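Local coordinates for protein transcriptional regulator, ROK family (Vibrio cholerae O1 biovar eltor, PDB 1Z05) that probably binds DNA as a zinc-containing transcriptional regulator of the ROK family, a homologue of Escherichia coli Mlc linked to control of carbohydrate metabolism, at residues A220-H230 against R400-A411. Sequence-based numbering, arbitrary orientation.
Sequences AWALAEKLFGH and RFYKQATMPGAA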
ATOM      1  N   ALA A 220     -13.806  -0.265   3.231  1.00 36.12           N
ATOM      2  CA  ALA A 220     -14.589   0.967   3.337  1.00 34.75           C
ATOM      3  C   ALA A 220     -14.833   1.359   4.799  1.00 34.27           C
ATOM      4  O   ALA A 220     -14.910   2.545   5.130  1.00 33.25           O
ATOM      5  CB  ALA A 220     -15.912   0.832   2.586  1.00 33.33           C
ATOM      6  N   TRP A 221     -14.958   0.360   5.667  1.00 32.52           N
ATOM      7  CA  TRP A 221     -15.076   0.602   7.092  1.00 33.55           C
ATOM      8  C   TRP A 221     -13.787   1.229   7.661  1.00 33.31           C
ATOM      9  O   TRP A 221     -13.849   2.168   8.449  1.00 32.91           O
ATOM     10  CB  TRP A 221     -15.456  -0.707   7.791  1.00 34.17           C
ATOM     11  CG  TRP A 221     -15.637  -0.673   9.267  1.00 34.71           C
ATOM     12  CD1 TRP A 221     -15.764   0.428  10.082  1.00 35.88           C
ATOM     13  CD2 TRP A 221     -15.750  -1.816  10.117  1.00 36.80           C
ATOM     14  NE1 TRP A 221     -15.910   0.030  11.390  1.00 34.79           N
ATOM     15  CE2 TRP A 221     -15.912  -1.341  11.441  1.00 36.19           C
ATOM     16  CE3 TRP A 221     -15.714  -3.200   9.892  1.00 37.42           C
ATOM     17  CZ2 TRP A 221     -16.045  -2.208  12.539  1.00 34.76           C
ATOM     18  CZ3 TRP A 221     -15.846  -4.063  10.987  1.00 37.56           C
ATOM     19  CH2 TRP A 221     -16.014  -3.560  12.290  1.00 36.67           C
ATOM     20  N   ALA A 222     -12.623   0.736   7.248  1.00 34.03           N
ATOM     21  CA  ALA A 222     -11.361   1.355   7.682  1.00 34.51           C
ATOM     22  C   ALA A 222     -11.311   2.837   7.279  1.00 35.20           C
ATOM     23  O   ALA A 222     -10.850   3.672   8.050  1.00 34.02           O
ATOM     24  CB  ALA A 222     -10.166   0.604   7.125  1.00 34.27           C
ATOM     25  N   LEU A 223     -11.793   3.148   6.075  1.00 36.36           N
ATOM     26  CA  LEU A 223     -11.923   4.544   5.619  1.00 35.59           C
ATOM     27  C   LEU A 223     -12.890   5.380   6.450  1.00 35.52           C
ATOM     28  O   LEU A 223     -12.597   6.541   6.743  1.00 34.80           O
ATOM     29  CB  LEU A 223     -12.308   4.600   4.132  1.00 36.62           C
ATOM     30  CG  LEU A 223     -12.329   5.975   3.438  1.00 36.61           C
ATOM     31  CD1 LEU A 223     -10.948   6.632   3.433  1.00 38.66           C
ATOM     32  CD2 LEU A 223     -12.872   5.881   2.019  1.00 36.39           C
ATOM     33  N   ALA A 224     -14.043   4.809   6.819  1.00 33.67           N
ATOM     34  CA  ALA A 224     -14.975   5.479   7.720  1.00 32.79           C
ATOM     35  C   ALA A 224     -14.361   5.772   9.084  1.00 33.63           C
ATOM     36  O   ALA A 224     -14.643   6.800   9.685  1.00 31.44           O
ATOM     37  CB  ALA A 224     -16.269   4.670   7.891  1.00 34.34           C
ATOM     38  N   GLU A 225     -13.531   4.865   9.580  1.00 33.25           N
ATOM     39  CA  GLU A 225     -12.848   5.114  10.842  1.00 33.65           C
ATOM     40  C   GLU A 225     -11.855   6.281  10.711  1.00 33.50           C
ATOM     41  O   GLU A 225     -11.730   7.098  11.612  1.00 34.00           O
ATOM     42  CB  GLU A 225     -12.187   3.837  11.374  1.00 33.87           C
ATOM     43  CG  GLU A 225     -13.172   2.709  11.778  1.00 32.20           C
ATOM     44  CD  GLU A 225     -14.112   3.056  12.949  1.00 38.03           C
ATOM     45  OE1 GLU A 225     -13.748   3.856  13.852  1.00 35.33           O
ATOM     46  OE2 GLU A 225     -15.232   2.501  12.967  1.00 33.54           O
ATOM     47  N   LYS A 226     -11.162   6.353   9.582  1.00 33.52           N
ATOM     48  CA  LYS A 226     -10.246   7.461   9.282  1.00 34.91           C
ATOM     49  C   LYS A 226     -10.950   8.820   9.046  1.00 35.49           C
ATOM     50  O   LYS A 226     -10.452   9.870   9.470  1.00 34.40           O
ATOM     51  CB  LYS A 226      -9.368   7.078   8.075  1.00 35.81           C
ATOM     52  CG  LYS A 226      -8.477   8.195   7.494  1.00 36.83           C
ATOM     53  CD  LYS A 226      -7.494   8.755   8.522  1.00 47.43           C
ATOM     54  CE  LYS A 226      -6.764   9.989   7.990  1.00 48.20           C
ATOM     55  NZ  LYS A 226      -6.169  10.760   9.112  1.00 52.06           N
ATOM     56  N   LEU A 227     -12.101   8.800   8.379  1.00 35.29           N
ATOM     57  CA  LEU A 227     -12.835  10.040   8.085  1.00 36.63           C
ATOM     58  C   LEU A 227     -13.830  10.490   9.159  1.00 37.67           C
ATOM     59  O   LEU A 227     -14.051  11.699   9.335  1.00 39.06           O
ATOM     60  CB  LEU A 227     -13.544   9.938   6.725  1.00 36.09           C
ATOM     61  CG  LEU A 227     -12.647   9.663   5.516  1.00 38.21           C
ATOM     62  CD1 LEU A 227     -13.472   9.564   4.221  1.00 41.46           C
ATOM     63  CD2 LEU A 227     -11.542  10.729   5.378  1.00 37.96           C
ATOM     64  N   PHE A 228     -14.431   9.534   9.869  1.00 36.65           N
ATOM     65  CA  PHE A 228     -15.563   9.817  10.753  1.00 36.33           C
ATOM     66  C   PHE A 228     -15.396   9.193  12.132  1.00 36.34           C
ATOM     67  O   PHE A 228     -16.164   9.496  13.047  1.00 36.24           O
ATOM     68  CB  PHE A 228     -16.867   9.237  10.169  1.00 36.96           C
ATOM     69  CG  PHE A 228     -17.290   9.821   8.859  1.00 35.27           C
ATOM     70  CD1 PHE A 228     -17.757  11.127   8.777  1.00 38.75           C
ATOM     71  CD2 PHE A 228     -17.288   9.036   7.714  1.00 37.76           C
ATOM     72  CE1 PHE A 228     -18.173  11.664   7.554  1.00 39.42           C
ATOM     73  CE2 PHE A 228     -17.696   9.558   6.500  1.00 37.75           C
ATOM     74  CZ  PHE A 228     -18.140  10.880   6.421  1.00 38.20           C
ATOM     75  N   GLY A 229     -14.423   8.298  12.276  1.00 34.81           N
ATOM     76  CA  GLY A 229     -14.388   7.420  13.439  1.00 34.51           C
ATOM     77  C   GLY A 229     -13.173   7.569  14.323  1.00 35.03           C
ATOM     78  O   GLY A 229     -12.751   8.685  14.640  1.00 35.28           O
ATOM     79  N   HIS A 230     -12.601   6.441  14.723  1.00 34.27           N
ATOM     80  CA  HIS A 230     -11.590   6.467  15.782  1.00 35.51           C
ATOM     81  C   HIS A 230     -10.147   6.391  15.307  1.00 36.25           C
ATOM     82  O   HIS A 230      -9.249   6.092  16.089  1.00 36.39           O
ATOM     83  CB  HIS A 230     -11.899   5.420  16.851  1.00 35.52           C
ATOM     84  CG  HIS A 230     -13.008   5.819  17.773  1.00 37.25           C
ATOM     85  ND1 HIS A 230     -13.619   4.932  18.632  1.00 43.22           N
ATOM     86  CD2 HIS A 230     -13.620   7.011  17.964  1.00 37.08           C
ATOM     87  CE1 HIS A 230     -14.548   5.565  19.326  1.00 39.60           C
ATOM     88  NE2 HIS A 230     -14.575   6.824  18.933  1.00 40.05           N
ATOM     89  N   ARG A 400     -15.222   3.051  16.241  1.00 37.27           N
ATOM     90  CA  ARG A 400     -16.433   3.850  16.447  1.00 38.23           C
ATOM     91  C   ARG A 400     -17.683   3.160  15.871  1.00 38.75           C
ATOM     92  O   ARG A 400     -18.754   3.167  16.499  1.00 37.32           O
ATOM     93  CB  ARG A 400     -16.244   5.252  15.830  1.00 39.05           C
ATOM     94  CG  ARG A 400     -17.494   6.129  15.732  1.00 41.22           C
ATOM     95  CD  ARG A 400     -18.064   6.488  17.075  1.00 49.41           C
ATOM     96  NE  ARG A 400     -19.264   7.325  16.975  1.00 56.33           N
ATOM     97  CZ  ARG A 400     -20.514   6.863  16.902  1.00 58.38           C
ATOM     98  NH1 ARG A 400     -20.757   5.555  16.901  1.00 58.74           N
ATOM     99  NH2 ARG A 400     -21.528   7.714  16.821  1.00 60.47           N
ATOM    100  N   PHE A 401     -17.539   2.554  14.692  1.00 37.56           N
ATOM    101  CA  PHE A 401     -18.682   1.958  14.008  1.00 39.59           C
ATOM    102  C   PHE A 401     -18.690   0.442  14.082  1.00 41.91           C
ATOM    103  O   PHE A 401     -17.638  -0.189  14.165  1.00 42.34           O
ATOM    104  CB  PHE A 401     -18.740   2.420  12.540  1.00 37.80           C
ATOM    105  CG  PHE A 401     -18.720   3.921  12.379  1.00 38.69           C
ATOM    106  CD1 PHE A 401     -19.794   4.699  12.819  1.00 36.46           C
ATOM    107  CD2 PHE A 401     -17.612   4.561  11.813  1.00 38.64           C
ATOM    108  CE1 PHE A 401     -19.776   6.090  12.683  1.00 35.92           C
ATOM    109  CE2 PHE A 401     -17.590   5.953  11.671  1.00 37.58           C
ATOM    110  CZ  PHE A 401     -18.672   6.711  12.108  1.00 36.05           C
ATOM    111  N   TYR A 402     -19.887  -0.133  14.084  1.00 45.38           N
ATOM    112  CA  TYR A 402     -20.061  -1.561  13.829  1.00 49.67           C
ATOM    113  C   TYR A 402     -21.446  -1.871  13.296  1.00 50.57           C
ATOM    114  O   TYR A 402     -21.574  -2.533  12.265  1.00 53.39           O
ATOM    115  CB  TYR A 402     -19.758  -2.454  15.050  1.00 51.48           C
ATOM    116  CG  TYR A 402     -19.949  -3.926  14.709  1.00 53.69           C
ATOM    117  CD1 TYR A 402     -19.069  -4.572  13.835  1.00 51.94           C
ATOM    118  CD2 TYR A 402     -21.033  -4.651  15.209  1.00 53.71           C
ATOM    119  CE1 TYR A 402     -19.253  -5.904  13.480  1.00 54.53           C
ATOM    120  CE2 TYR A 402     -21.224  -5.993  14.864  1.00 53.37           C
ATOM    121  CZ  TYR A 402     -20.325  -6.613  14.004  1.00 54.76           C
ATOM    122  OH  TYR A 402     -20.489  -7.937  13.653  1.00 55.32           O
ATOM    123  N   LYS A 403     -22.474  -1.402  13.996  1.00 50.75           N
ATOM    124  CA  LYS A 403     -23.857  -1.621  13.563  1.00 51.78           C
ATOM    125  C   LYS A 403     -24.350  -0.529  12.614  1.00 51.20           C
ATOM    126  O   LYS A 403     -25.463  -0.611  12.089  1.00 51.79           O
ATOM    127  CB  LYS A 403     -24.797  -1.789  14.761  1.00 52.43           C
ATOM    128  CG  LYS A 403     -24.754  -3.183  15.379  1.00 55.06           C
ATOM    129  CD  LYS A 403     -25.323  -3.189  16.798  1.00 61.13           C
ATOM    130  CE  LYS A 403     -25.309  -4.590  17.410  1.00 62.22           C
ATOM    131  NZ  LYS A 403     -23.942  -5.198  17.452  1.00 64.72           N
ATOM    132  N   GLN A 404     -23.517   0.486  12.392  1.00 50.75           N
ATOM    133  CA  GLN A 404     -23.799   1.512  11.392  1.00 49.71           C
ATOM    134  C   GLN A 404     -23.292   0.979  10.060  1.00 49.09           C
ATOM    135  O   GLN A 404     -22.172   1.273   9.624  1.00 48.72           O
ATOM    136  CB  GLN A 404     -23.154   2.858  11.749  1.00 50.00           C
ATOM    137  CG  GLN A 404     -23.567   3.427  13.110  1.00 49.08           C
ATOM    138  CD  GLN A 404     -22.703   2.904  14.244  1.00 48.11           C
ATOM    139  OE1 GLN A 404     -22.020   1.894  14.101  1.00 46.40           O
ATOM    140  NE2 GLN A 404     -22.735   3.590  15.383  1.00 49.11           N
ATOM    141  N   ALA A 405     -24.138   0.173   9.431  1.00 47.07           N
ATOM    142  CA  ALA A 405     -23.750  -0.605   8.269  1.00 46.14           C
ATOM    143  C   ALA A 405     -23.488   0.240   7.021  1.00 43.78           C
ATOM    144  O   ALA A 405     -22.794  -0.210   6.109  1.00 44.12           O
ATOM    145  CB  ALA A 405     -24.805  -1.664   7.984  1.00 45.86           C
ATOM    146  N   THR A 406     -24.036   1.454   6.975  1.00 41.54           N
ATOM    147  CA  THR A 406     -23.893   2.288   5.777  1.00 39.55           C
ATOM    148  C   THR A 406     -22.880   3.444   5.902  1.00 39.16           C
ATOM    149  O   THR A 406     -22.651   4.164   4.930  1.00 35.54           O
ATOM    150  CB  THR A 406     -25.251   2.806   5.232  1.00 39.34           C
ATOM    151  OG1 THR A 406     -25.876   3.666   6.195  1.00 37.31           O
ATOM    152  CG2 THR A 406     -26.189   1.641   4.889  1.00 37.84           C
ATOM    153  N   MET A 407     -22.279   3.609   7.083  1.00 37.96           N
ATOM    154  CA  MET A 407     -21.197   4.582   7.259  1.00 38.39           C
ATOM    155  C   MET A 407     -19.974   4.319   6.383  1.00 37.98           C
ATOM    156  O   MET A 407     -19.338   5.278   5.947  1.00 39.36           O
ATOM    157  CB  MET A 407     -20.771   4.740   8.728  1.00 39.21           C
ATOM    158  CG  MET A 407     -21.690   5.628   9.560  1.00 40.56           C
ATOM    159  SD  MET A 407     -22.280   7.149   8.760  1.00 44.03           S
ATOM    160  CE  MET A 407     -20.800   8.150   8.680  1.00 46.71           C
ATOM    161  N   PRO A 408     -19.609   3.031   6.154  1.00 37.73           N
ATOM    162  CA  PRO A 408     -18.579   2.754   5.157  1.00 35.95           C
ATOM    163  C   PRO A 408     -18.879   3.362   3.784  1.00 35.66           C
ATOM    164  O   PRO A 408     -17.986   3.917   3.164  1.00 34.32           O
ATOM    165  CB  PRO A 408     -18.559   1.217   5.086  1.00 36.37           C
ATOM    166  CG  PRO A 408     -18.987   0.785   6.439  1.00 37.17           C
ATOM    167  CD  PRO A 408     -20.044   1.791   6.840  1.00 37.71           C
ATOM    168  N   GLY A 409     -20.131   3.283   3.322  1.00 34.56           N
ATOM    169  CA  GLY A 409     -20.489   3.891   2.045  1.00 33.66           C
ATOM    170  C   GLY A 409     -20.389   5.407   2.096  1.00 34.23           C
ATOM    171  O   GLY A 409     -19.984   6.049   1.120  1.00 32.92           O
ATOM    172  N   ALA A 410     -20.749   5.974   3.247  1.00 34.20           N
ATOM    173  CA  ALA A 410     -20.620   7.417   3.479  1.00 34.75           C
ATOM    174  C   ALA A 410     -19.175   7.897   3.302  1.00 33.84           C
ATOM    175  O   ALA A 410     -18.939   8.953   2.716  1.00 34.65           O
ATOM    176  CB  ALA A 410     -21.166   7.792   4.865  1.00 31.79           C
ATOM    177  N   ALA A 411     -18.224   7.097   3.786  1.00 34.51           N
ATOM    178  CA  ALA A 411     -16.796   7.372   3.652  1.00 33.51           C
ATOM    179  C   ALA A 411     -16.333   7.412   2.200  1.00 34.16           C
ATOM    180  O   ALA A 411     -15.517   8.255   1.828  1.00 32.91           O
ATOM    181  CB  ALA A 411     -15.996   6.345   4.429  1.00 33.78           C
TER
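Trp-221 and Ala-224 lie over Pro-408 and Ala-411 where the short axes of helices 220-228 and 407-411 approach to 7.5 Å and cross at 72°, while the loop at Arg-400 passes Gly-229, their CA atoms 5.1 Å apart. Ala-411 is a knob in a hole formed by Leu-223, Ala-224, Leu-227 and Phe-228; its CB comes within 3.4 Å of Ala-224 N, so the backbones pack tightly. Next to it Pro-408 CB meets Ala-220 CB, and its CG lies by Trp-221 CA. The Phe-228 ring offers one face to Met-407 CE, 3.9 Å from the ring centroid, and its edge to the backbone of Ala-410 and Ala-411. Phe-401 fills the angle between helix and loop: its edge meets Ala-224 O and Phe-228 CB, and its two faces are covered by Met-407 CG and Arg-400 CG. The indole of Trp-221, CG anti to the backbone N (chi1 -180°), brings its edge to Phe-401 O, CZ2 3.0 Å away, and CH2 lies 3.6 Å from Tyr-402 CD1 at that ring's edge.

The polar centre is the buried carboxylate of Glu-225, whose chain bends at chi2 (-64°) to face the loop. OE2 accepts Phe-401 N through its syn lone pair at 2.9 Å and Trp-221 NE1 on its anti side; OE1 takes Arg-400 N and His-230 N from opposite faces of the carboxylate plane. Arg-400 CB sits squarely over the imidazole of His-230, 3.7 Å from its centroid, and His-230 ND1 is hydrogen-bonded to Glu-398 O. Helix 217-228 follows outer strand 212-216 of one 3-2-1-4-5 sheet, the loop outer strand 395-398 of the other, so the contact joins the two lobes of the actin-like (ASKHA) fold. Four N-H donors fix the carboxylate's rotation and would be expected to stabilise its negative charge without a salt bridge to Arg-400.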